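Local coordinates for electron transfer flavoprotein, beta subunit (Thermotoga maritima, PDB 7KOE), which binds flavin-adenine dinucleotide and, as the beta subunit of an electron transfer flavoprotein, probably takes part in electron transfer, at residues Asn13-Ile18 / Gly124-Ile129; Thr66-Thr71 / Leu89-His94. One frame throughout, in Å; residues are numbered along the deposited sequence.

How the interactions relate
Interactions 1 and 2 belong to one sheet. Strand 13-22 pairs with strand 128-132 in interaction 1 and with strand 66-72 on its other side. Strand 66-72 in turn pairs with strand 91-95 in interaction 2. The centres of the two contacts lie about 9 Å apart. Both are mainly core. The lead-in of interaction 1 reaches the surface at K125, with G124 and D127 partly exposed, while interaction 2 has no fully exposed residue. Within its segments interaction 1 has two bridges and an asparagine gripping the lead-in. Interaction 2 has four bridges within its segments and adds CH-pi packing of E91 on the Y68 ring. Both run toward the adenine end of FAD.

Interaction 1 (Asn13-Ile18 / Gly124-Ile129); sequences NVVVCI and GKIDLI. With FAD (flavin-adenine dinucleotide), chain I.
This is a parallel strand pairing in the middle of the main sheet, with an irregular lead-in on one side. Strand 13-17 runs beside 128-129, and residues 124-127 approach it as loop. V14 bridges to L128 and V15 to I129. V15 N bonds to L128 O at 3.0 Å, nearly along the C=O axis. N13 O takes two N-H groups: L128 N at 3.2 Å, in the carbonyl plane, and D127 N in a weak, bent bond. The side chain of N13 has CG beside its own backbone N (chi1 -62°). With chi2 at -38°, this brings ND2 to K125 O, 3.1 Å away. The bond is straight at hydrogen (162°), and the acceptor lies near the amide plane, but the donor sits above the carbonyl plane. N13 OD1 bonds instead to T66 OG1. An alanine here would lose both amide bonds and would probably loosen the lead-in 124-127 and the tie to strand 66-72. I126 CD1 lies 3.7 Å from V15 CG2 and equally near N13 CB, the V15 and I126 side chains crossing at about a right angle. I116 of helix 105-119 covers V15, I126 and I129. C17 SG meets I129 CG2 at 4.0 Å. C17 is an FAD-binding residue, so strand 13-17 leads to the cofactor pocket, an arrangement consistent with the nucleotide-binding alpha/beta fold of the HUP clan.

Interaction 2 (Thr66-Thr71 / Leu89-His94); sequences TVYVIT and LDEAVH. With FAD (flavin-adenine dinucleotide), chain I.
The ring of Y68 lies flat over the side chain of E91. E91 CB sits 3.5 Å from the Y68 ring centroid, 10° off the normal, a CH-pi contact. E91 CG reaches Y68 CZ at 3.6 Å. Both side chains run the same way on one face. The E91 chain then bends at chi2 (-69°), and its end leads away to Y216, while Y68 OH bonds to R122. V93 CG2 comes to the edge of the Y68 ring, at CD2. Further along this face I70 and V93 lie side by side, CG1 to CG1 at 3.8 Å. On the other face V69 CG1 meets A92 CB at 3.8 Å. L89 CD2 touches V69 CB. H94 turns its ring edge to T71 O, with CD2 at 3.3 Å. Between the two faces runs the parallel ladder. At its start V67 O takes D90 N and, weakly, E91 N. V93 N then bonds to V69 O at 2.7 Å, nearly along the C=O axis. Helix 78-85 of this beta-alpha-beta unit covers V69 and A92. The chemistry is thus backbone bonding between largely apolar faces, with the polar ends of Y68, E91 and T71 (OG1 to I18 O) led to partners beyond the two strands.

Interaction 1 (Asn13-Ile18 / Gly124-Ile129)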
loop_
_atom_site.group_PDB
_atom_site.type_symbol
_atom_site.label_atom_id
_atom_site.label_comp_id
_atom_site.label_asym_id
_atom_site.label_seq_id
_atom_site.Cartn_x
_atom_site.Cartn_y
_atom_site.Cartn_z
ATOM N N ASN A 13 37.568 -4.565 -47.061
ATOM C CA ASN A 13 36.714 -3.796 -46.168
ATOM C C ASN A 13 35.778 -4.768 -45.467
ATOM O O ASN A 13 34.901 -5.357 -46.102
ATOM C CB ASN A 13 35.927 -2.736 -46.931
ATOM C CG ASN A 13 36.819 -1.728 -47.602
ATOM O OD1 ASN A 13 37.842 -1.330 -47.053
ATOM N ND2 ASN A 13 36.440 -1.308 -48.801
ATOM N N VAL A 14 35.967 -4.940 -44.171
ATOM C CA VAL A 14 35.133 -5.818 -43.366
ATOM C C VAL A 14 34.204 -4.957 -42.529
ATOM O O VAL A 14 34.605 -3.905 -42.026
ATOM C CB VAL A 14 35.998 -6.736 -42.484
ATOM C CG1 VAL A 14 35.162 -7.818 -41.840
ATOM C CG2 VAL A 14 37.103 -7.347 -43.303
ATOM N N VAL A 15 32.952 -5.379 -42.408
ATOM C CA VAL A 15 31.982 -4.742 -41.529
ATOM C C VAL A 15 31.395 -5.826 -40.641
ATOM O O VAL A 15 30.891 -6.834 -41.143
ATOM C CB VAL A 15 30.884 -4.015 -42.324
ATOM C CG1 VAL A 15 29.676 -3.749 -41.459
ATOM C CG2 VAL A 15 31.414 -2.721 -42.863
ATOM N N VAL A 16 31.475 -5.637 -39.332
ATOM C CA VAL A 16 30.997 -6.628 -38.382
ATOM C C VAL A 16 29.757 -6.069 -37.711
ATOM O O VAL A 16 29.847 -5.164 -36.879
ATOM C CB VAL A 16 32.067 -6.991 -37.349
ATOM C CG1 VAL A 16 31.619 -8.174 -36.535
ATOM C CG2 VAL A 16 33.349 -7.287 -38.039
ATOM N N CYS A 17 28.592 -6.594 -38.061
ATOM C CA CYS A 17 27.365 -6.204 -37.381
ATOM C C CYS A 17 27.283 -6.968 -36.070
ATOM O O CYS A 17 27.109 -8.187 -36.074
ATOM C CB CYS A 17 26.154 -6.484 -38.263
ATOM S SG CYS A 17 26.353 -5.957 -39.972
ATOM N N ILE A 18 27.425 -6.265 -34.949
ATOM C CA ILE A 18 27.301 -6.871 -33.631
ATOM C C ILE A 18 26.058 -6.319 -32.953
ATOM O O ILE A 18 25.555 -5.245 -33.288
ATOM C CB ILE A 18 28.549 -6.651 -32.750
ATOM C CG1 ILE A 18 28.632 -5.206 -32.268
ATOM C CG2 ILE A 18 29.802 -7.022 -33.496
ATOM C CD1 ILE A 18 29.632 -4.989 -31.180
ATOM N N GLY A 124 34.803 2.315 -49.168
ATOM C CA GLY A 124 34.677 1.595 -50.414
ATOM C C GLY A 124 33.667 0.487 -50.277
ATOM O O GLY A 124 32.972 0.370 -49.265
ATOM N N LYS A 125 33.578 -0.349 -51.309
ATOM C CA LYS A 125 32.610 -1.437 -51.295
ATOM C C LYS A 125 33.058 -2.515 -50.318
ATOM O O LYS A 125 34.233 -2.891 -50.287
ATOM C CB LYS A 125 32.432 -2.023 -52.693
ATOM C CG LYS A 125 31.322 -3.061 -52.772
ATOM C CD LYS A 125 31.070 -3.527 -54.191
ATOM C CE LYS A 125 30.031 -4.635 -54.217
ATOM N NZ LYS A 125 28.692 -4.153 -53.776
ATOM N N ILE A 126 32.122 -2.994 -49.508
ATOM C CA ILE A 126 32.437 -3.888 -48.402
ATOM C C ILE A 126 32.715 -5.283 -48.944
ATOM O O ILE A 126 31.855 -5.895 -49.581
ATOM C CB ILE A 126 31.296 -3.912 -47.378
ATOM C CG1 ILE A 126 31.082 -2.523 -46.776
ATOM C CG2 ILE A 126 31.590 -4.898 -46.295
ATOM C CD1 ILE A 126 32.344 -1.813 -46.331
ATOM N N ASP A 127 33.918 -5.788 -48.682
ATOM C CA ASP A 127 34.329 -7.093 -49.178
ATOM C C ASP A 127 33.801 -8.247 -48.345
ATOM O O ASP A 127 33.773 -9.378 -48.840
ATOM C CB ASP A 127 35.856 -7.183 -49.221
ATOM C CG ASP A 127 36.460 -6.293 -50.280
ATOM O OD1 ASP A 127 37.632 -6.517 -50.646
ATOM O OD2 ASP A 127 35.766 -5.368 -50.745
ATOM N N LEU A 128 33.389 -8.001 -47.105
ATOM C CA LEU A 128 32.974 -9.078 -46.216
ATOM C C LEU A 128 32.136 -8.495 -45.094
ATOM O O LEU A 128 32.525 -7.499 -44.488
ATOM C CB LEU A 128 34.188 -9.811 -45.639
ATOM C CG LEU A 128 33.953 -11.167 -44.984
ATOM C CD1 LEU A 128 32.999 -12.007 -45.797
ATOM C CD2 LEU A 128 35.268 -11.885 -44.827
ATOM N N ILE A 129 30.997 -9.116 -44.814
ATOM C CA ILE A 129 30.142 -8.721 -43.706
ATOM C C ILE A 129 30.061 -9.894 -42.743
ATOM O O ILE A 129 29.605 -10.979 -43.119
ATOM C CB ILE A 129 28.746 -8.297 -44.178
ATOM C CG1 ILE A 129 28.836 -6.996 -44.966
ATOM C CG2 ILE A 129 27.814 -8.138 -42.997
ATOM C CD1 ILE A 129 27.521 -6.526 -45.503
HETATM P PA FAD I . 19.804 -12.233 -35.054
HETATM O O1A FAD I . 19.680 -13.698 -34.818
HETATM O O2A FAD I . 19.257 -11.662 -36.317
HETATM O O5B FAD I . 21.335 -11.798 -34.909
HETATM C C5B FAD I . 22.265 -12.279 -35.904
HETATM C C4B FAD I . 23.416 -11.312 -36.019
HETATM O O4B FAD I . 22.974 -10.121 -36.717
HETATM C C3B FAD I . 23.991 -10.775 -34.707
HETATM O O3B FAD I . 24.937 -11.670 -34.139
HETATM C C2B FAD I . 24.666 -9.495 -35.201
HETATM O O2B FAD I . 25.903 -9.743 -35.830
HETATM C C1B FAD I . 23.629 -8.986 -36.197
HETATM N N9A FAD I . 22.636 -8.131 -35.575
HETATM C C8A FAD I . 21.495 -8.509 -34.925
HETATM N N7A FAD I . 20.815 -7.488 -34.461
HETATM C C5A FAD I . 21.562 -6.376 -34.826
HETATM C C6A FAD I . 21.379 -4.997 -34.625
HETATM N N6A FAD I . 20.343 -4.474 -33.977
HETATM N N1A FAD I . 22.327 -4.166 -35.119
HETATM C C2A FAD I . 23.370 -4.698 -35.767
HETATM N N3A FAD I . 23.643 -5.973 -36.017
HETATM C C4A FAD I . 22.688 -6.768 -35.512
HETATM N N1 FAD I . 12.254 -10.149 -34.859
HETATM C C2 FAD I . 11.902 -10.907 -35.919
HETATM O O2 FAD I . 12.192 -10.563 -37.063
HETATM N N3 FAD I . 11.224 -12.070 -35.777
HETATM C C4 FAD I . 10.853 -12.546 -34.545
HETATM O O4 FAD I . 10.244 -13.601 -34.462
HETATM C C4X FAD I . 11.196 -11.789 -33.417
HETATM N N5 FAD I . 10.846 -12.230 -32.238
HETATM C C5X FAD I . 11.192 -11.468 -31.154
HETATM C C6 FAD I . 10.822 -11.923 -29.877
HETATM C C7 FAD I . 11.131 -11.211 -28.746
HETATM C C7M FAD I . 10.717 -11.727 -27.391
HETATM C C8 FAD I . 11.841 -9.994 -28.864
HETATM C C8M FAD I . 12.195 -9.195 -27.637
HETATM C C9 FAD I . 12.213 -9.538 -30.111
HETATM C C9A FAD I . 11.899 -10.257 -31.274
HETATM N N10 FAD I . 12.255 -9.824 -32.546
HETATM C C10 FAD I . 11.917 -10.568 -33.659
HETATM C "C1'" FAD I . 12.997 -8.562 -32.709
HETATM C "C2'" FAD I . 14.339 -8.769 -33.383
HETATM O "O2'" FAD I . 15.263 -9.317 -32.457
HETATM C "C3'" FAD I . 14.903 -7.450 -33.914
HETATM O "O3'" FAD I . 14.234 -7.118 -35.123
HETATM C "C4'" FAD I . 16.414 -7.485 -34.152
HETATM O "O4'" FAD I . 16.790 -6.472 -35.087
HETATM C "C5'" FAD I . 16.887 -8.826 -34.662
HETATM O "O5'" FAD I . 17.646 -9.499 -33.625
HETATM P P FAD I . 17.599 -11.095 -33.541
HETATM O O1P FAD I . 17.216 -11.505 -32.160
HETATM O O2P FAD I . 16.767 -11.579 -34.678
HETATM O O3P FAD I . 19.126 -11.471 -33.823
#

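Interaction 2 (Thr66-Thr71 / Leu89-His94)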
loop_
_atom_site.group_PDB
_atom_site.type_symbol
_atom_site.label_atom_id
_atom_site.label_comp_id
_atom_site.label_asym_id
_atom_site.label_seq_id
_atom_site.Cartn_x
_atom_site.Cartn_y
_atom_site.Cartn_z
ATOM N N THR A 66 40.463 -3.032 -43.385
ATOM C CA THR A 66 39.911 -1.974 -42.553
ATOM C C THR A 66 38.562 -2.400 -41.998
ATOM O O THR A 66 37.549 -2.325 -42.697
ATOM C CB THR A 66 39.763 -0.676 -43.341
ATOM O OG1 THR A 66 38.531 -0.699 -44.066
ATOM C CG2 THR A 66 40.908 -0.521 -44.321
ATOM N N VAL A 67 38.533 -2.843 -40.747
ATOM C CA VAL A 67 37.318 -3.409 -40.176
ATOM C C VAL A 67 36.517 -2.315 -39.487
ATOM O O VAL A 67 37.040 -1.589 -38.637
ATOM C CB VAL A 67 37.641 -4.542 -39.199
ATOM C CG1 VAL A 67 36.373 -5.238 -38.826
ATOM C CG2 VAL A 67 38.605 -5.515 -39.820
ATOM N N TYR A 68 35.246 -2.200 -39.851
ATOM C CA TYR A 68 34.280 -1.382 -39.139
ATOM C C TYR A 68 33.368 -2.304 -38.350
ATOM O O TYR A 68 33.252 -3.488 -38.669
ATOM C CB TYR A 68 33.444 -0.537 -40.097
ATOM C CG TYR A 68 34.057 0.785 -40.476
ATOM C CD1 TYR A 68 35.367 0.864 -40.925
ATOM C CD2 TYR A 68 33.318 1.955 -40.398
ATOM C CE1 TYR A 68 35.927 2.071 -41.276
ATOM C CE2 TYR A 68 33.867 3.167 -40.751
ATOM C CZ TYR A 68 35.173 3.219 -41.188
ATOM O OH TYR A 68 35.729 4.426 -41.538
ATOM N N VAL A 69 32.729 -1.772 -37.319
ATOM C CA VAL A 69 31.738 -2.508 -36.546
ATOM C C VAL A 69 30.521 -1.610 -36.369
ATOM O O VAL A 69 30.659 -0.420 -36.079
ATOM C CB VAL A 69 32.323 -3.018 -35.208
ATOM C CG1 VAL A 69 32.994 -1.931 -34.428
ATOM C CG2 VAL A 69 31.265 -3.655 -34.348
ATOM N N ILE A 70 29.336 -2.159 -36.618
ATOM C CA ILE A 70 28.114 -1.371 -36.673
ATOM C C ILE A 70 27.073 -2.005 -35.761
ATOM O O ILE A 70 26.995 -3.233 -35.643
ATOM C CB ILE A 70 27.616 -1.229 -38.132
ATOM C CG1 ILE A 70 26.395 -0.318 -38.235
ATOM C CG2 ILE A 70 27.347 -2.574 -38.773
ATOM C CD1 ILE A 70 25.965 -0.065 -39.643
ATOM N N THR A 71 26.316 -1.165 -35.061
ATOM C CA THR A 71 25.247 -1.624 -34.189
ATOM C C THR A 71 24.059 -0.693 -34.327
ATOM O O THR A 71 24.203 0.525 -34.204
ATOM C CB THR A 71 25.693 -1.677 -32.726
ATOM O OG1 THR A 71 26.886 -2.454 -32.621
ATOM C CG2 THR A 71 24.623 -2.309 -31.857
ATOM N N LEU A 89 39.970 -3.165 -33.771
ATOM C CA LEU A 89 39.266 -2.756 -34.970
ATOM C C LEU A 89 39.481 -1.271 -35.233
ATOM O O LEU A 89 39.904 -0.516 -34.355
ATOM C CB LEU A 89 37.779 -3.061 -34.830
ATOM C CG LEU A 89 37.261 -4.409 -35.326
ATOM C CD1 LEU A 89 37.884 -5.607 -34.642
ATOM C CD2 LEU A 89 35.774 -4.436 -35.151
ATOM N N ASP A 90 39.185 -0.850 -36.462
ATOM C CA ASP A 90 39.414 0.544 -36.822
ATOM C C ASP A 90 38.324 1.457 -36.283
ATOM O O ASP A 90 38.588 2.331 -35.452
ATOM C CB ASP A 90 39.528 0.698 -38.339
ATOM C CG ASP A 90 40.908 0.366 -38.851
ATOM O OD1 ASP A 90 41.883 0.578 -38.102
ATOM O OD2 ASP A 90 41.026 -0.097 -40.002
ATOM N N GLU A 91 37.093 1.277 -36.741
ATOM C CA GLU A 91 36.039 2.224 -36.431
ATOM C C GLU A 91 34.800 1.502 -35.935
ATOM O O GLU A 91 34.560 0.339 -36.256
ATOM C CB GLU A 91 35.677 3.085 -37.643
ATOM C CG GLU A 91 36.778 4.020 -38.100
ATOM C CD GLU A 91 37.040 5.135 -37.115
ATOM O OE1 GLU A 91 36.063 5.690 -36.570
ATOM O OE2 GLU A 91 38.223 5.460 -36.886
ATOM N N ALA A 92 34.014 2.217 -35.143
ATOM C CA ALA A 92 32.710 1.762 -34.701
ATOM C C ALA A 92 31.660 2.751 -35.169
ATOM O O ALA A 92 31.916 3.954 -35.257
ATOM C CB ALA A 92 32.642 1.611 -33.185
ATOM N N VAL A 93 30.477 2.238 -35.479
ATOM C CA VAL A 93 29.398 3.036 -36.040
ATOM C C VAL A 93 28.128 2.706 -35.277
ATOM O O VAL A 93 27.761 1.534 -35.152
ATOM C CB VAL A 93 29.227 2.770 -37.548
ATOM C CG1 VAL A 93 27.858 3.182 -38.020
ATOM C CG2 VAL A 93 30.289 3.502 -38.337
ATOM N N HIS A 94 27.469 3.727 -34.752
ATOM C CA HIS A 94 26.240 3.548 -34.003
ATOM C C HIS A 94 25.068 4.076 -34.812
ATOM O O HIS A 94 25.110 5.203 -35.309
ATOM C CB HIS A 94 26.316 4.258 -32.657
ATOM C CG HIS A 94 25.355 3.728 -31.647
ATOM N ND1 HIS A 94 25.180 4.308 -30.411
ATOM C CD2 HIS A 94 24.508 2.675 -31.691
ATOM C CE1 HIS A 94 24.270 3.633 -29.736
ATOM N NE2 HIS A 94 23.845 2.637 -30.491
HETATM P PA FAD I . 19.804 -12.233 -35.054
HETATM O O1A FAD I . 19.680 -13.698 -34.818
HETATM O O2A FAD I . 19.257 -11.662 -36.317
HETATM O O5B FAD I . 21.335 -11.798 -34.909
HETATM C C5B FAD I . 22.265 -12.279 -35.904
HETATM C C4B FAD I . 23.416 -11.312 -36.019
HETATM O O4B FAD I . 22.974 -10.121 -36.717
HETATM C C3B FAD I . 23.991 -10.775 -34.707
HETATM O O3B FAD I . 24.937 -11.670 -34.139
HETATM C C2B FAD I . 24.666 -9.495 -35.201
HETATM O O2B FAD I . 25.903 -9.743 -35.830
HETATM C C1B FAD I . 23.629 -8.986 -36.197
HETATM N N9A FAD I . 22.636 -8.131 -35.575
HETATM C C8A FAD I . 21.495 -8.509 -34.925
HETATM N N7A FAD I . 20.815 -7.488 -34.461
HETATM C C5A FAD I . 21.562 -6.376 -34.826
HETATM C C6A FAD I . 21.379 -4.997 -34.625
HETATM N N6A FAD I . 20.343 -4.474 -33.977
HETATM N N1A FAD I . 22.327 -4.166 -35.119
HETATM C C2A FAD I . 23.370 -4.698 -35.767
HETATM N N3A FAD I . 23.643 -5.973 -36.017
HETATM C C4A FAD I . 22.688 -6.768 -35.512
HETATM N N1 FAD I . 12.254 -10.149 -34.859
HETATM C C2 FAD I . 11.902 -10.907 -35.919
HETATM O O2 FAD I . 12.192 -10.563 -37.063
HETATM N N3 FAD I . 11.224 -12.070 -35.777
HETATM C C4 FAD I . 10.853 -12.546 -34.545
HETATM O O4 FAD I . 10.244 -13.601 -34.462
HETATM C C4X FAD I . 11.196 -11.789 -33.417
HETATM N N5 FAD I . 10.846 -12.230 -32.238
HETATM C C5X FAD I . 11.192 -11.468 -31.154
HETATM C C6 FAD I . 10.822 -11.923 -29.877
HETATM C C7 FAD I . 11.131 -11.211 -28.746
HETATM C C7M FAD I . 10.717 -11.727 -27.391
HETATM C C8 FAD I . 11.841 -9.994 -28.864
HETATM C C8M FAD I . 12.195 -9.195 -27.637
HETATM C C9 FAD I . 12.213 -9.538 -30.111
HETATM C C9A FAD I . 11.899 -10.257 -31.274
HETATM N N10 FAD I . 12.255 -9.824 -32.546
HETATM C C10 FAD I . 11.917 -10.568 -33.659
HETATM C "C1'" FAD I . 12.997 -8.562 -32.709
HETATM C "C2'" FAD I . 14.339 -8.769 -33.383
HETATM O "O2'" FAD I . 15.263 -9.317 -32.457
HETATM C "C3'" FAD I . 14.903 -7.450 -33.914
HETATM O "O3'" FAD I . 14.234 -7.118 -35.123
HETATM C "C4'" FAD I . 16.414 -7.485 -34.152
HETATM O "O4'" FAD I . 16.790 -6.472 -35.087
HETATM C "C5'" FAD I . 16.887 -8.826 -34.662
HETATM O "O5'" FAD I . 17.646 -9.499 -33.625
HETATM P P FAD I . 17.599 -11.095 -33.541
HETATM O O1P FAD I . 17.216 -11.505 -32.160
HETATM O O2P FAD I . 16.767 -11.579 -34.678
HETATM O O3P FAD I . 19.126 -11.471 -33.823
#